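Local coordinates for FAD dependent oxidoreductase (Chelativorans sp. BNC1, PDB 6PXS), which is an FAD-dependent iminodiacetate oxidase of the DadA oxidoreductase family, oxidising iminodiacetate with the bound flavin as cofactor, at residues 89-93 / 139-144. Numbering follows the deposited sequence.
Sequences GALVL and LEAIHI
Strands 90-93 and 141-144 pair as antiparallel neighbours at the middle of a mixed four-stranded sheet. This sheet is separate from the Rossmann-type sheet of strands 3-6 and 26-29. The intervening chain supplies helices 97-111 and 127-131, one on each face. Their axes approach to 4.6 Å, and the strand directions differ by 155°. The backbones are extended. Ala90 lies opposite Ile144, Leu91 opposite His143 and Val92 opposite Ile142, with CA-CA distances of 5.1, 4.9 and 5.0 Å.

Two hydrogen-bonded pairs satisfy four NH groups and four carbonyls. Ala90 N donates to Ile144 O at 2.9 Å, rather bent at 140°, and Ile144 N returns a nearly straight bond to Ala90 O at 2.9 Å. Val92 N to Ile142 O and Ile142 N to Val92 O both measure 3.0 Å. Leu91 and His143 form the non-hydrogen-bonded pair between them. Leu91 instead bonds through its backbone to Val242 and Leu244 of strand 242-244, and Ala141 bonds to Leu123 of strand 121-123.

Ala90, Val92, Ile142 and Ile144 share one face. There Val92 (t) brings CG2 to 3.9 Å from CD1 of Ile144 (m, t). Helix 97-111 covers Val92 and Ile142, while Ala90 is about 6 Å, side chain to side chain, from the FAD-binding Val44. Leu91, Ala141 and His143 face helix 127-131. On that face Leu91 (m, t) places CD2 at the edge of the His143 ring, 3.7 Å from His143 CD2.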
loop_
_atom_site.group_PDB
_atom_site.type_symbol
_atom_site.label_atom_id
_atom_site.label_comp_id
_atom_site.label_asym_id
_atom_site.label_seq_id
_atom_site.Cartn_x
_atom_site.Cartn_y
_atom_site.Cartn_z
ATOM N N GLY A 89 30.314 4.879 11.416
ATOM C CA GLY A 89 30.515 5.760 12.544
ATOM C C GLY A 89 29.204 6.337 13.045
ATOM O O GLY A 89 28.145 6.200 12.432
ATOM N N ALA A 90 29.284 7.003 14.195
ATOM C CA ALA A 90 28.107 7.566 14.838
ATOM C C ALA A 90 28.438 8.934 15.410
ATOM O O ALA A 90 29.589 9.224 15.748
ATOM C CB ALA A 90 27.582 6.653 15.954
ATOM N N LEU A 91 27.409 9.772 15.511
ATOM C CA LEU A 91 27.508 11.092 16.118
ATOM C C LEU A 91 26.569 11.148 17.313
ATOM O O LEU A 91 25.374 10.866 17.180
ATOM C CB LEU A 91 27.147 12.195 15.117
ATOM C CG LEU A 91 28.071 12.364 13.911
ATOM C CD1 LEU A 91 27.465 13.338 12.918
ATOM C CD2 LEU A 91 29.445 12.839 14.345
ATOM N N VAL A 92 27.109 11.508 18.473
ATOM C CA VAL A 92 26.335 11.639 19.701
ATOM C C VAL A 92 26.158 13.124 19.977
ATOM O O VAL A 92 27.143 13.864 20.089
ATOM C CB VAL A 92 27.016 10.930 20.881
ATOM C CG1 VAL A 92 26.143 11.013 22.124
ATOM C CG2 VAL A 92 27.311 9.481 20.525
ATOM N N LEU A 93 24.909 13.559 20.083
ATOM C CA LEU A 93 24.570 14.961 20.266
ATOM C C LEU A 93 23.968 15.184 21.647
ATOM O O LEU A 93 23.599 14.247 22.358
ATOM C CB LEU A 93 23.588 15.431 19.185
ATOM C CG LEU A 93 24.123 15.687 17.775
ATOM C CD1 LEU A 93 24.964 14.529 17.286
ATOM C CD2 LEU A 93 22.962 15.939 16.819
ATOM N N LEU A 139 25.794 22.548 16.104
ATOM C CA LEU A 139 25.741 21.384 16.980
ATOM C C LEU A 139 27.146 20.844 17.216
ATOM O O LEU A 139 27.848 20.485 16.263
ATOM C CB LEU A 139 24.848 20.298 16.378
ATOM C CG LEU A 139 23.346 20.589 16.392
ATOM C CD1 LEU A 139 22.602 19.612 15.498
ATOM C CD2 LEU A 139 22.802 20.527 17.809
ATOM N N GLU A 140 27.551 20.799 18.482
ATOM C CA GLU A 140 28.706 20.012 18.881
ATOM C C GLU A 140 28.305 18.542 18.974
ATOM O O GLU A 140 27.131 18.205 19.158
ATOM C CB GLU A 140 29.259 20.487 20.225
ATOM C CG GLU A 140 29.552 21.976 20.301
ATOM C CD GLU A 140 30.011 22.408 21.683
ATOM O OE1 GLU A 140 30.446 21.537 22.465
ATOM O OE2 GLU A 140 29.931 23.616 21.990
ATOM N N ALA A 141 29.293 17.662 18.846
ATOM C CA ALA A 141 29.005 16.235 18.827
ATOM C C ALA A 141 30.247 15.457 19.236
ATOM O O ALA A 141 31.350 16.001 19.330
ATOM C CB ALA A 141 28.520 15.788 17.444
ATOM N N ILE A 142 30.040 14.166 19.478
ATOM C CA ILE A 142 31.105 13.220 19.783
ATOM C C ILE A 142 31.106 12.167 18.687
ATOM O O ILE A 142 30.075 11.537 18.425
ATOM C CB ILE A 142 30.913 12.574 21.167
ATOM C CG1 ILE A 142 30.885 13.652 22.253
ATOM C CG2 ILE A 142 32.020 11.561 21.439
ATOM C CD1 ILE A 142 30.448 13.144 23.608
ATOM N N HIS A 143 32.256 11.978 18.048
ATOM C CA HIS A 143 32.375 11.093 16.898
ATOM C C HIS A 143 32.877 9.729 17.356
ATOM O O HIS A 143 33.948 9.629 17.963
ATOM C CB HIS A 143 33.318 11.694 15.857
ATOM C CG HIS A 143 33.358 10.933 14.569
ATOM N ND1 HIS A 143 34.379 10.067 14.247
ATOM C CD2 HIS A 143 32.500 10.911 13.522
ATOM C CE1 HIS A 143 34.149 9.543 13.056
ATOM N NE2 HIS A 143 33.015 10.039 12.595
ATOM N N ILE A 144 32.103 8.689 17.064
ATOM C CA ILE A 144 32.478 7.310 17.372
ATOM C C ILE A 144 32.616 6.557 16.054
ATOM O O ILE A 144 31.617 6.034 15.538
ATOM C CB ILE A 144 31.445 6.629 18.284
ATOM C CG1 ILE A 144 31.225 7.450 19.556
ATOM C CG2 ILE A 144 31.902 5.220 18.640
ATOM C CD1 ILE A 144 30.161 6.880 20.474
#